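PDB 3ZQX: cellulose 1,4-beta-cellobiosidase from Clostridium thermocellum, which probably binds cellulose, as the family 3b carbohydrate-binding module of a cellulosomal cellobiohydrolase, an enzyme class that releases cellobiose from cellulose. Local coordinates for residues K129-L132 against E137-W140; F23-T28 against L81-V86; F54-T59 against G64-S69; V3-L8 against I38-Y43. The protein carries 1 engineered substitution. All coordinates share one frame; numbering follows the deposited sequence.

Interaction 1: residues K129-L132 against E137-W140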
loop_
_atom_site.group_PDB
_atom_site.type_symbol
_atom_site.label_atom_id
_atom_site.label_comp_id
_atom_site.label_asym_id
_atom_site.label_seq_id
_atom_site.Cartn_x
_atom_site.Cartn_y
_atom_site.Cartn_z
ATOM N N LYS A 129 -4.642 4.828 7.368
ATOM C CA LYS A 129 -4.286 5.751 6.288
ATOM C C LYS A 129 -3.876 5.057 4.994
ATOM O O LYS A 129 -3.506 5.722 4.033
ATOM C CB LYS A 129 -3.240 6.764 6.743
ATOM C CG LYS A 129 -3.768 7.713 7.807
ATOM C CD LYS A 129 -2.702 8.700 8.255
ATOM C CE LYS A 129 -3.237 9.639 9.324
ATOM N NZ LYS A 129 -2.178 10.559 9.828
ATOM N N VAL A 130 -3.957 3.732 4.978
ATOM C CA VAL A 130 -3.857 2.945 3.756
ATOM C C VAL A 130 -5.218 2.298 3.591
ATOM O O VAL A 130 -5.716 1.660 4.514
ATOM C CB VAL A 130 -2.728 1.893 3.856
ATOM C CG1 VAL A 130 -2.749 0.919 2.679
ATOM C CG2 VAL A 130 -1.386 2.595 3.953
ATOM N N THR A 131 -5.819 2.457 2.424
ATOM C CA THR A 131 -7.199 2.037 2.212
ATOM C C THR A 131 -7.292 0.723 1.453
ATOM O O THR A 131 -6.377 0.337 0.708
ATOM C CB THR A 131 -7.978 3.082 1.422
ATOM O OG1 THR A 131 -7.239 3.367 0.232
ATOM C CG2 THR A 131 -8.197 4.355 2.245
ATOM N N LEU A 132 -8.384 0.008 1.707
ATOM C CA LEU A 132 -8.796 -1.110 0.866
ATOM C C LEU A 132 -10.178 -0.855 0.294
ATOM O O LEU A 132 -11.081 -0.388 1.005
ATOM C CB LEU A 132 -8.860 -2.420 1.644
ATOM C CG LEU A 132 -7.569 -2.914 2.270
ATOM C CD1 LEU A 132 -7.834 -4.158 3.106
ATOM C CD2 LEU A 132 -6.513 -3.173 1.200
ATOM N N GLU A 137 -16.598 -0.525 -2.996
ATOM C CA GLU A 137 -16.811 0.138 -1.717
ATOM C C GLU A 137 -15.498 0.300 -0.975
ATOM O O GLU A 137 -14.613 -0.543 -1.092
ATOM C CB GLU A 137 -17.767 -0.684 -0.845
ATOM C CG GLU A 137 -19.214 -0.681 -1.301
ATOM C CD GLU A 137 -20.101 -1.534 -0.410
ATOM O OE1 GLU A 137 -19.590 -2.516 0.170
ATOM O OE2 GLU A 137 -21.303 -1.220 -0.287
ATOM N N LEU A 138 -15.397 1.361 -0.180
ATOM C CA LEU A 138 -14.279 1.512 0.728
ATOM C C LEU A 138 -14.571 0.599 1.908
ATOM O O LEU A 138 -15.600 0.743 2.578
ATOM C CB LEU A 138 -14.234 2.965 1.207
ATOM C CG LEU A 138 -13.242 3.302 2.318
ATOM C CD1 LEU A 138 -11.812 3.132 1.816
ATOM C CD2 LEU A 138 -13.469 4.724 2.801
ATOM N N VAL A 139 -13.730 -0.417 2.102
ATOM C CA VAL A 139 -13.928 -1.303 3.238
ATOM C C VAL A 139 -12.962 -1.169 4.404
ATOM O O VAL A 139 -13.249 -1.654 5.500
ATOM C CB VAL A 139 -13.973 -2.776 2.777
ATOM C CG1 VAL A 139 -15.109 -2.985 1.796
ATOM C CG2 VAL A 139 -12.650 -3.189 2.151
ATOM N N TRP A 140 -11.860 -0.457 4.209
ATOM C CA TRP A 140 -10.893 -0.252 5.276
ATOM C C TRP A 140 -10.225 1.087 5.082
ATOM O O TRP A 140 -9.810 1.417 3.972
ATOM C CB TRP A 140 -9.819 -1.353 5.303
ATOM C CG TRP A 140 -8.742 -1.012 6.282
ATOM C CD1 TRP A 140 -7.533 -0.443 6.008
ATOM C CD2 TRP A 140 -8.806 -1.155 7.701
ATOM N NE1 TRP A 140 -6.831 -0.236 7.172
ATOM C CE2 TRP A 140 -7.592 -0.663 8.225
ATOM C CE3 TRP A 140 -9.773 -1.651 8.580
ATOM C CZ2 TRP A 140 -7.315 -0.662 9.585
ATOM C CZ3 TRP A 140 -9.500 -1.644 9.932
ATOM C CH2 TRP A 140 -8.280 -1.152 10.422
#
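A classic beta bulge marks the hairpin of strands 130-134 and 137-140, at one margin of the five-stranded sheet in this CBM3 beta sandwich. Leu132 sits opposite two residues at once, Val139 and Trp140, and its carbonyl oxygen takes both of their amide protons. The Val139 N to Leu132 O bond is 2.9 Å, with a C=O...N angle of 153°; the Trp140 N to Leu132 O bond is longer, 3.3 Å, and more bent at the oxygen. Both donors arrive from the same face of the carbonyl plane. A third bond, Leu132 N to Trp140 O at 3.0 Å, completes an antiparallel hydrogen-bonded pair. Val139 absorbs the extra residue by turning its psi to -13°, well away from extended values, while its CG2 comes within 3.4 Å of Leu132 O.

Leu132 and Trp140 place their side chains on the same face of the sheet, which turns toward strand 3-9: Leu132 packs on Val3 and Val5, Trp140 on Lys4. They meet at their roots, Leu132 CB to Trp140 CB being 3.9 Å. On the other face, the Leu138 and Thr131 side chains cross at about a right angle, with Leu138 CD1 3.8 Å from Thr131 CG2, and both also touch Pro143. Thr131 OG1 is hydrogen-bonded to Tyr43 OH.

With CG anti to its own amide nitrogen (chi1 172°), the Trp140 indole swings back along strand 130-134. Its NE1 is hydrogen-bonded to Tyr127 O, while Val130 O lies at the ring edge, near its plane, 3.2 Å from Trp140 CD1.

Interaction 2: residues F23-T28 against L81-V86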
loop_
_atom_site.group_PDB
_atom_site.type_symbol
_atom_site.label_atom_id
_atom_site.label_comp_id
_atom_site.label_asym_id
_atom_site.label_seq_id
_atom_site.Cartn_x
_atom_site.Cartn_y
_atom_site.Cartn_z
ATOM N N PHE A 23 3.301 -3.707 4.052
ATOM C CA PHE A 23 1.876 -3.871 4.311
ATOM C C PHE A 23 1.602 -5.310 4.734
ATOM O O PHE A 23 2.409 -6.207 4.499
ATOM C CB PHE A 23 1.019 -3.625 3.059
ATOM C CG PHE A 23 1.284 -2.322 2.359
ATOM C CD1 PHE A 23 1.127 -1.113 3.012
ATOM C CD2 PHE A 23 1.656 -2.307 1.025
ATOM C CE1 PHE A 23 1.362 0.089 2.345
ATOM C CE2 PHE A 23 1.891 -1.118 0.358
ATOM C CZ PHE A 23 1.739 0.079 1.019
ATOM N N ASN A 24 0.472 -5.520 5.396
ATOM C CA ASN A 24 -0.048 -6.858 5.623
ATOM C C ASN A 24 -1.553 -6.751 5.504
ATOM O O ASN A 24 -2.151 -5.945 6.215
ATOM C CB ASN A 24 0.361 -7.328 7.022
ATOM C CG ASN A 24 -0.126 -8.719 7.353
ATOM O OD1 ASN A 24 -0.290 -9.564 6.468
ATOM N ND2 ASN A 24 -0.365 -8.967 8.641
ATOM N N ILE A 25 -2.172 -7.558 4.645
ATOM C CA ILE A 25 -3.622 -7.543 4.518
ATOM C C ILE A 25 -4.179 -8.722 5.294
ATOM O O ILE A 25 -3.829 -9.868 5.028
ATOM C CB ILE A 25 -4.079 -7.598 3.049
ATOM C CG1 ILE A 25 -3.584 -6.356 2.300
ATOM C CG2 ILE A 25 -5.601 -7.711 2.977
ATOM C CD1 ILE A 25 -3.786 -6.427 0.805
ATOM N N VAL A 26 -5.036 -8.428 6.268
ATOM C CA VAL A 26 -5.561 -9.445 7.174
ATOM C C VAL A 26 -7.056 -9.571 6.954
ATOM O O VAL A 26 -7.767 -8.567 6.965
ATOM C CB VAL A 26 -5.288 -9.061 8.643
ATOM C CG1 VAL A 26 -5.804 -10.143 9.571
ATOM C CG2 VAL A 26 -3.794 -8.825 8.874
ATOM N N ASN A 27 -7.543 -10.794 6.738
ATOM C CA ASN A 27 -8.966 -10.987 6.542
ATOM C C ASN A 27 -9.554 -11.361 7.888
ATOM O O ASN A 27 -9.491 -12.516 8.310
ATOM C CB ASN A 27 -9.164 -12.120 5.535
ATOM C CG ASN A 27 -10.599 -12.282 5.134
ATOM O OD1 ASN A 27 -11.493 -11.717 5.759
ATOM N ND2 ASN A 27 -10.838 -13.052 4.077
ATOM N N THR A 28 -10.230 -10.397 8.507
ATOM C CA THR A 28 -10.758 -10.575 9.855
ATOM C C THR A 28 -12.212 -11.004 9.834
ATOM O O THR A 28 -12.801 -11.243 10.887
ATOM C CB THR A 28 -10.662 -9.285 10.711
ATOM O OG1 THR A 28 -11.569 -8.296 10.206
ATOM C CG2 THR A 28 -9.248 -8.737 10.722
ATOM N N LEU A 81 -2.149 -1.034 -5.324
ATOM C CA LEU A 81 -1.852 -2.443 -5.533
ATOM C C LEU A 81 -3.119 -3.206 -5.795
ATOM O O LEU A 81 -4.087 -3.141 -5.020
ATOM C CB LEU A 81 -1.149 -3.076 -4.339
ATOM C CG LEU A 81 0.248 -2.558 -4.056
ATOM C CD1 LEU A 81 0.833 -3.294 -2.868
ATOM C CD2 LEU A 81 1.137 -2.707 -5.293
ATOM N N GLU A 82 -3.101 -3.910 -6.914
ATOM C CA GLU A 82 -4.077 -4.930 -7.226
ATOM C C GLU A 82 -3.327 -6.260 -7.246
ATOM O O GLU A 82 -2.115 -6.305 -7.034
ATOM C CB GLU A 82 -4.773 -4.624 -8.550
ATOM C CG GLU A 82 -5.739 -3.460 -8.412
ATOM C CD GLU A 82 -6.252 -2.952 -9.727
ATOM O OE1 GLU A 82 -5.448 -2.378 -10.485
ATOM O OE2 GLU A 82 -7.460 -3.121 -10.006
ATOM N N PHE A 83 -4.056 -7.344 -7.481
ATOM C CA PHE A 83 -3.517 -8.679 -7.300
ATOM C C PHE A 83 -4.067 -9.613 -8.350
ATOM O O PHE A 83 -5.171 -9.440 -8.848
ATOM C CB PHE A 83 -3.913 -9.232 -5.922
ATOM C CG PHE A 83 -3.503 -8.338 -4.783
ATOM C CD1 PHE A 83 -4.326 -7.301 -4.374
ATOM C CD2 PHE A 83 -2.294 -8.520 -4.137
ATOM C CE1 PHE A 83 -3.936 -6.446 -3.349
ATOM C CE2 PHE A 83 -1.900 -7.676 -3.104
ATOM C CZ PHE A 83 -2.725 -6.643 -2.713
ATOM N N LYS A 84 -3.284 -10.634 -8.664
ATOM C CA LYS A 84 -3.777 -11.775 -9.423
ATOM C C LYS A 84 -4.675 -12.618 -8.521
ATOM O O LYS A 84 -4.907 -12.256 -7.356
ATOM C CB LYS A 84 -2.601 -12.583 -9.960
ATOM C CG LYS A 84 -1.783 -11.806 -10.981
ATOM C CD LYS A 84 -0.706 -12.652 -11.620
ATOM C CE LYS A 84 0.131 -11.821 -12.584
ATOM N NZ LYS A 84 1.318 -12.589 -13.062
ATOM N N ASP A 85 -5.157 -13.758 -9.027
ATOM C CA ASP A 85 -6.207 -14.464 -8.301
ATOM C C ASP A 85 -5.471 -15.386 -7.334
ATOM O O ASP A 85 -5.262 -16.573 -7.582
ATOM C CB ASP A 85 -6.992 -15.297 -9.352
ATOM C CG ASP A 85 -8.164 -16.076 -8.771
ATOM O OD1 ASP A 85 -8.526 -15.876 -7.603
ATOM O OD2 ASP A 85 -8.745 -16.899 -9.508
ATOM N N VAL A 86 -5.324 -14.852 -6.126
ATOM C CA VAL A 86 -4.665 -15.507 -5.007
ATOM C C VAL A 86 -5.710 -15.486 -3.923
ATOM O O VAL A 86 -6.229 -14.423 -3.578
ATOM C CB VAL A 86 -3.396 -14.770 -4.520
ATOM C CG1 VAL A 86 -2.888 -15.394 -3.225
ATOM C CG2 VAL A 86 -2.312 -14.810 -5.587
#
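Phe23 with Leu81 and Ile25 with Phe83 make two aromatic-aliphatic contacts that join strand 15-27 to strand 78-83 across the interior of the beta sandwich, with the partners reversed from one pair to the next. Phe23 supplies the ring in the first and Leu81 the methyl; Ile25 supplies the methyl in the second and Phe83 the ring. The backbones stay far apart, Phe23 CA to Leu81 CA being 10.6 Å, and the two segments meet through apolar side chains alone.

In the first pair, Leu81 CD1 comes up to the Phe23 ring at a slant, 4.0 Å from Phe23 CE2 and 4.1 Å from Phe23 CD2. Leu81 is modelled in two conformers, and this describes one of them. In the second pair the side chains approach from opposite directions and meet more closely: Ile25 CD1 is 3.7 Å from Phe83 CZ and 4.2 Å from Phe83 CE1. Ile25 CD1 is anti to CA about the CB-CG1 bond (chi2 170°), which carries the methyl to the CZ end of the Phe83 ring, again on an oblique line.

Between the two inward residues, Asn24 turns the other way, where its ND2 is hydrogen-bonded to Gln6 OE1 and Gln93 OE1. Further along on the inner side, the ND2 of buried Asn27 is hydrogen-bonded to Arg31 O and Leu88 O.

Strand 15-27 runs beside strands 3-9 and 97-103, and Phe23 stacks on Phe99 of the latter. Strand 78-83 lies between strands 66-71 and 38-43, so that Phe83 also packs on Leu66, while Leu40 of strand 38-43 touches both Phe23 and Ile25.

Interaction 3: residues F54-T59 against G64-S69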
loop_
_atom_site.group_PDB
_atom_site.type_symbol
_atom_site.label_atom_id
_atom_site.label_comp_id
_atom_site.label_asym_id
_atom_site.label_seq_id
_atom_site.Cartn_x
_atom_site.Cartn_y
_atom_site.Cartn_z
ATOM N N PHE A 54 7.192 0.805 -8.663
ATOM C CA PHE A 54 6.977 -0.007 -7.471
ATOM C C PHE A 54 7.867 -1.236 -7.537
ATOM O O PHE A 54 7.975 -1.866 -8.594
ATOM C CB PHE A 54 5.519 -0.461 -7.435
ATOM C CG PHE A 54 5.234 -1.517 -6.397
ATOM C CD1 PHE A 54 4.884 -1.158 -5.114
ATOM C CD2 PHE A 54 5.304 -2.868 -6.708
ATOM C CE1 PHE A 54 4.618 -2.119 -4.151
ATOM C CE2 PHE A 54 5.037 -3.832 -5.753
ATOM C CZ PHE A 54 4.694 -3.456 -4.475
ATOM N N ILE A 55 8.488 -1.591 -6.414
ATOM C CA ILE A 55 9.242 -2.833 -6.332
ATOM C C ILE A 55 8.953 -3.520 -5.007
ATOM O O ILE A 55 8.976 -2.883 -3.942
ATOM C CB ILE A 55 10.758 -2.609 -6.462
ATOM C CG1 ILE A 55 11.105 -1.746 -7.680
ATOM C CG2 ILE A 55 11.478 -3.951 -6.541
ATOM C CD1 ILE A 55 11.086 -0.255 -7.415
ATOM N N CYS A 56 8.663 -4.817 -5.081
ATOM C CA CYS A 56 8.470 -5.652 -3.897
ATOM C C CYS A 56 9.563 -6.711 -3.851
ATOM O O CYS A 56 9.592 -7.615 -4.691
ATOM C CB CYS A 56 7.114 -6.345 -3.939
ATOM S SG CYS A 56 6.904 -7.571 -2.635
ATOM N N TYR A 57 10.451 -6.604 -2.871
ATOM C CA TYR A 57 11.553 -7.551 -2.745
ATOM C C TYR A 57 11.130 -8.871 -2.129
ATOM O O TYR A 57 11.820 -9.870 -2.321
ATOM C CB TYR A 57 12.737 -6.937 -1.973
ATOM C CG TYR A 57 13.390 -5.818 -2.748
ATOM C CD1 TYR A 57 14.044 -6.079 -3.938
ATOM C CD2 TYR A 57 13.320 -4.503 -2.318
ATOM C CE1 TYR A 57 14.624 -5.075 -4.670
ATOM C CE2 TYR A 57 13.902 -3.482 -3.054
ATOM C CZ TYR A 57 14.551 -3.776 -4.228
ATOM O OH TYR A 57 15.119 -2.760 -4.966
ATOM N N TYR A 58 10.090 -8.875 -1.297
ATOM C CA TYR A 58 9.535 -10.135 -0.836
ATOM C C TYR A 58 8.079 -10.015 -0.441
ATOM O O TYR A 58 7.699 -9.046 0.205
ATOM C CB TYR A 58 10.342 -10.633 0.358
ATOM C CG TYR A 58 9.746 -11.871 0.971
ATOM C CD1 TYR A 58 9.805 -13.089 0.308
ATOM C CD2 TYR A 58 9.097 -11.818 2.197
ATOM C CE1 TYR A 58 9.246 -14.229 0.858
ATOM C CE2 TYR A 58 8.539 -12.950 2.754
ATOM C CZ TYR A 58 8.612 -14.147 2.078
ATOM O OH TYR A 58 8.058 -15.278 2.629
ATOM N N THR A 59 7.275 -11.014 -0.793
ATOM C CA THR A 59 6.013 -11.252 -0.111
ATOM C C THR A 59 5.684 -12.745 -0.187
ATOM O O THR A 59 5.964 -13.369 -1.207
ATOM C CB THR A 59 4.875 -10.390 -0.698
ATOM O OG1 THR A 59 3.669 -10.641 0.026
ATOM C CG2 THR A 59 4.636 -10.673 -2.172
ATOM N N GLY A 64 5.268 -11.655 -8.019
ATOM C CA GLY A 64 4.685 -11.736 -9.347
ATOM C C GLY A 64 3.167 -11.719 -9.353
ATOM O O GLY A 64 2.547 -11.555 -10.403
ATOM N N ASN A 65 2.562 -11.888 -8.183
ATOM C CA ASN A 65 1.115 -11.813 -8.062
ATOM C C ASN A 65 0.602 -10.421 -7.722
ATOM O O ASN A 65 -0.599 -10.228 -7.563
ATOM C CB ASN A 65 0.619 -12.849 -7.064
ATOM C CG ASN A 65 0.691 -14.239 -7.632
ATOM O OD1 ASN A 65 0.302 -14.451 -8.777
ATOM N ND2 ASN A 65 1.224 -15.183 -6.865
ATOM N N LEU A 66 1.517 -9.454 -7.630
ATOM C CA LEU A 66 1.151 -8.062 -7.407
ATOM C C LEU A 66 1.002 -7.339 -8.739
ATOM O O LEU A 66 1.752 -7.585 -9.682
ATOM C CB LEU A 66 2.227 -7.356 -6.579
ATOM C CG LEU A 66 2.583 -8.005 -5.238
ATOM C CD1 LEU A 66 3.721 -7.272 -4.549
ATOM C CD2 LEU A 66 1.362 -8.067 -4.332
ATOM N N ILE A 67 0.033 -6.433 -8.795
ATOM C CA ILE A 67 -0.220 -5.630 -9.985
ATOM C C ILE A 67 -0.216 -4.166 -9.553
ATOM O O ILE A 67 -1.245 -3.631 -9.136
ATOM C CB ILE A 67 -1.573 -5.997 -10.632
ATOM C CG1 ILE A 67 -1.650 -7.501 -10.911
ATOM C CG2 ILE A 67 -1.782 -5.203 -11.916
ATOM C CD1 ILE A 67 -3.012 -7.967 -11.397
ATOM N N PRO A 68 0.958 -3.525 -9.572
ATOM C CA PRO A 68 1.055 -2.131 -9.134
ATOM C C PRO A 68 0.652 -1.124 -10.196
ATOM O O PRO A 68 0.895 -1.340 -11.382
ATOM C CB PRO A 68 2.541 -1.980 -8.813
ATOM C CG PRO A 68 3.215 -2.897 -9.798
ATOM C CD PRO A 68 2.279 -4.090 -9.913
ATOM N N SER A 69 0.136 0.012 -9.751
ATOM C CA SER A 69 -0.109 1.147 -10.625
ATOM C C SER A 69 -0.076 2.406 -9.780
ATOM O O SER A 69 0.028 2.338 -8.551
ATOM C CB SER A 69 -1.459 0.998 -11.352
ATOM O OG SER A 69 -2.541 0.897 -10.443
#
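The two backbones come no nearer than Phe54 CA to Pro68 CA, 6.5 Å, and spread to 8.5 Å between Cys56 CA and Leu66 CA, too wide for a ladder of backbone bonds. They belong to different sheets of the CBM3 beta sandwich: strand 52-55 pairs with strand 97-103, whereas strand 66-71 is one of the two edge strands of the five-stranded sheet. Apolar side chains fill the contact between the two sheets here.

Phe54 and Leu66 carry most of the contact. With CG anti to the amide nitrogen (chi1 169°), the Phe54 ring runs from Pro68 at its base to Leu66 CD1 at its outer end. Pro68 crosses the base at about a right angle, with Pro68 CB 3.6 Å from both Phe54 CB and Phe54 CD2, a snug fit that involves the start of the side chain as well as the ring. Leu66 instead reaches the outer rim: its CD1 lies at the edge, near the ring plane, and is 3.9 Å from both Phe54 CE2 and Phe54 CZ. Beyond these, Phe54 packs on Phe99, Leu79 and Leu81.

The same methyl also meets Cys56 and Thr59, further along the chain. Thr59 CG2 approaches it loosely, while Thr59 OG1 is hydrogen-bonded to Glu96 O. Cys56 touches it more closely, with Cys56 CB 3.6 Å and Cys56 SG 3.7 Å from Leu66 CD1.

Interaction 4: residues V3-L8 against I38-Y43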
loop_
_atom_site.group_PDB
_atom_site.type_symbol
_atom_site.label_atom_id
_atom_site.label_comp_id
_atom_site.label_asym_id
_atom_site.label_seq_id
_atom_site.Cartn_x
_atom_site.Cartn_y
_atom_site.Cartn_z
ATOM N N VAL A 3 -11.626 -7.316 5.514
ATOM C CA VAL A 3 -10.191 -7.136 5.372
ATOM C C VAL A 3 -9.704 -5.798 5.946
ATOM O O VAL A 3 -10.416 -4.788 5.912
ATOM C CB VAL A 3 -9.752 -7.287 3.898
ATOM C CG1 VAL A 3 -9.704 -8.764 3.501
ATOM C CG2 VAL A 3 -10.680 -6.495 2.972
ATOM N N LYS A 4 -8.489 -5.811 6.485
ATOM C CA LYS A 4 -7.835 -4.612 7.001
ATOM C C LYS A 4 -6.371 -4.602 6.577
ATOM O O LYS A 4 -5.842 -5.623 6.129
ATOM C CB LYS A 4 -7.923 -4.548 8.529
ATOM C CG LYS A 4 -7.137 -5.642 9.248
ATOM C CD LYS A 4 -7.253 -5.517 10.761
ATOM C CE LYS A 4 -6.431 -6.584 11.462
ATOM N NZ LYS A 4 -6.540 -6.519 12.954
ATOM N N VAL A 5 -5.718 -3.448 6.730
ATOM C CA VAL A 5 -4.300 -3.298 6.439
ATOM C C VAL A 5 -3.530 -2.974 7.691
ATOM O O VAL A 5 -3.938 -2.113 8.475
ATOM C CB VAL A 5 -4.040 -2.140 5.446
ATOM C CG1 VAL A 5 -2.542 -1.925 5.244
ATOM C CG2 VAL A 5 -4.733 -2.405 4.127
ATOM N N GLN A 6 -2.399 -3.655 7.846
ATOM C CA GLN A 6 -1.369 -3.243 8.786
ATOM C C GLN A 6 -0.191 -2.685 8.006
ATOM O O GLN A 6 0.064 -3.080 6.861
ATOM C CB GLN A 6 -0.894 -4.414 9.630
ATOM C CG GLN A 6 -2.017 -5.158 10.290
ATOM C CD GLN A 6 -1.504 -6.188 11.253
ATOM O OE1 GLN A 6 -0.611 -6.974 10.926
ATOM N NE2 GLN A 6 -2.041 -6.175 12.467
ATOM N N TYR A 7 0.521 -1.749 8.626
ATOM C CA TYR A 7 1.626 -1.038 8.002
ATOM C C TYR A 7 2.771 -0.911 8.978
ATOM O O TYR A 7 2.571 -0.862 10.191
ATOM C CB TYR A 7 1.145 0.361 7.624
ATOM C CG TYR A 7 2.168 1.458 7.364
ATOM C CD1 TYR A 7 2.751 1.619 6.118
ATOM C CD2 TYR A 7 2.482 2.390 8.349
ATOM C CE1 TYR A 7 3.642 2.655 5.866
ATOM C CE2 TYR A 7 3.374 3.424 8.107
ATOM C CZ TYR A 7 3.943 3.563 6.861
ATOM O OH TYR A 7 4.818 4.608 6.638
ATOM N N LEU A 8 3.973 -0.851 8.423
ATOM C CA LEU A 8 5.124 -0.324 9.132
ATOM C C LEU A 8 5.996 0.430 8.136
ATOM O O LEU A 8 5.971 0.167 6.927
ATOM C CB LEU A 8 5.910 -1.418 9.862
ATOM C CG LEU A 8 6.619 -2.493 9.035
ATOM C CD1 LEU A 8 7.966 -2.009 8.529
ATOM C CD2 LEU A 8 6.790 -3.763 9.856
ATOM N N ILE A 38 -9.563 -7.137 -4.524
ATOM C CA ILE A 38 -9.177 -6.152 -3.516
ATOM C C ILE A 38 -8.185 -5.136 -4.078
ATOM O O ILE A 38 -7.250 -5.511 -4.788
ATOM C CB ILE A 38 -8.605 -6.875 -2.274
ATOM C CG1 ILE A 38 -9.709 -7.695 -1.596
ATOM C CG2 ILE A 38 -7.970 -5.890 -1.309
ATOM C CD1 ILE A 38 -9.223 -8.693 -0.574
ATOM N N VAL A 39 -8.414 -3.859 -3.782
ATOM C CA VAL A 39 -7.551 -2.770 -4.209
ATOM C C VAL A 39 -7.000 -2.084 -2.965
ATOM O O VAL A 39 -7.766 -1.699 -2.077
ATOM C CB VAL A 39 -8.361 -1.747 -5.032
ATOM C CG1 VAL A 39 -7.530 -0.517 -5.343
ATOM C CG2 VAL A 39 -8.890 -2.382 -6.317
ATOM N N LEU A 40 -5.681 -1.941 -2.896
ATOM C CA LEU A 40 -5.018 -1.229 -1.803
ATOM C C LEU A 40 -4.455 0.092 -2.323
ATOM O O LEU A 40 -3.917 0.138 -3.431
ATOM C CB LEU A 40 -3.887 -2.101 -1.238
ATOM C CG LEU A 40 -2.984 -1.512 -0.146
ATOM C CD1 LEU A 40 -2.415 -2.606 0.757
ATOM C CD2 LEU A 40 -1.862 -0.673 -0.730
ATOM N N ARG A 41 -4.572 1.164 -1.533
ATOM C CA ARG A 41 -3.955 2.439 -1.912
ATOM C C ARG A 41 -3.135 3.049 -0.785
ATOM O O ARG A 41 -3.587 3.140 0.363
ATOM C CB ARG A 41 -5.004 3.444 -2.401
ATOM C CG ARG A 41 -5.673 2.992 -3.682
ATOM C CD ARG A 41 -6.744 3.958 -4.173
ATOM N NE ARG A 41 -7.263 3.463 -5.449
ATOM C CZ ARG A 41 -8.334 3.939 -6.071
ATOM N NH1 ARG A 41 -9.039 4.918 -5.532
ATOM N NH2 ARG A 41 -8.704 3.415 -7.234
ATOM N N TYR A 42 -1.915 3.447 -1.147
ATOM C CA TYR A 42 -0.995 4.179 -0.287
ATOM C C TYR A 42 -0.823 5.572 -0.882
ATOM O O TYR A 42 -0.357 5.717 -2.014
ATOM C CB TYR A 42 0.363 3.448 -0.224
ATOM C CG TYR A 42 1.437 4.189 0.560
ATOM C CD1 TYR A 42 2.219 5.165 -0.040
ATOM C CD2 TYR A 42 1.659 3.911 1.908
ATOM C CE1 TYR A 42 3.193 5.845 0.678
ATOM C CE2 TYR A 42 2.618 4.590 2.633
ATOM C CZ TYR A 42 3.389 5.554 2.020
ATOM O OH TYR A 42 4.337 6.212 2.772
ATOM N N TYR A 43 -1.231 6.584 -0.122
ATOM C CA TYR A 43 -1.341 7.954 -0.619
ATOM C C TYR A 43 -0.064 8.741 -0.405
ATOM O O TYR A 43 0.460 8.803 0.708
ATOM C CB TYR A 43 -2.529 8.656 0.058
ATOM C CG TYR A 43 -3.828 7.946 -0.228
ATOM C CD1 TYR A 43 -4.533 8.206 -1.392
ATOM C CD2 TYR A 43 -4.316 6.958 0.630
ATOM C CE1 TYR A 43 -5.708 7.531 -1.686
ATOM C CE2 TYR A 43 -5.488 6.274 0.348
ATOM C CZ TYR A 43 -6.181 6.566 -0.806
ATOM O OH TYR A 43 -7.335 5.868 -1.072
HETATM O O HOH W 1 6.055 4.592 4.289
#
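Tyr7 CE1 sits at the edge of the Tyr42 ring, near its plane, 3.9 Å from Tyr42 CE2; relative to the Tyr7 ring the approach is oblique. Tyr7 stacks with Tyr127, and the Tyr42 ring also meets that of Phe99, planes at about 55°. A water ties the phenol ends together, lying in the plane of the Tyr7 ring 2.7 Å from Tyr7 OH and donating to Tyr42 OH at 2.8 Å. Tyr7 OH is also hydrogen-bonded to Asp118 N, which helps fix that ring in its buried setting. The calcium ion is about 9 Å from the Tyr42 side chain.

Aliphatic pairs continue the row. Val5 CG2 and Leu40 CD1 are 4.1 Å apart on side chains that cross almost perpendicularly; Val3 CG1 and Ile38 CD1, also 4.1 Å apart, reach for each other tip to tip.

Every second residue thus points into the core of the beta sandwich; the segment axes approach to 9.7 Å, with their directions 33° apart. Strand 3-9 lies beside strand 15-27 in one sheet, and strand 38-43 between strands 78-83 and 130-134 in the other.

In the fold
Interaction 4 lies nearest the middle of the module, about 5 Å from the chain centre, and bridges the two main sheets of the sandwich. Interaction 2 bridges the same sheets about 8 Å away, between centres; its strands 15-27 and 78-83 neighbour strands 3-9 and 38-43, and the two contacts alternate along the chain. Interaction 3 falls between the two segments of interaction 2 and closes one side. Interaction 1, a local hairpin near the C-terminus, comes last along the chain and finishes the five-stranded sheet at its other margin, its centre about 19 Å from that of interaction 3. Segments distant in sequence are thereby drawn into one compact sandwich core.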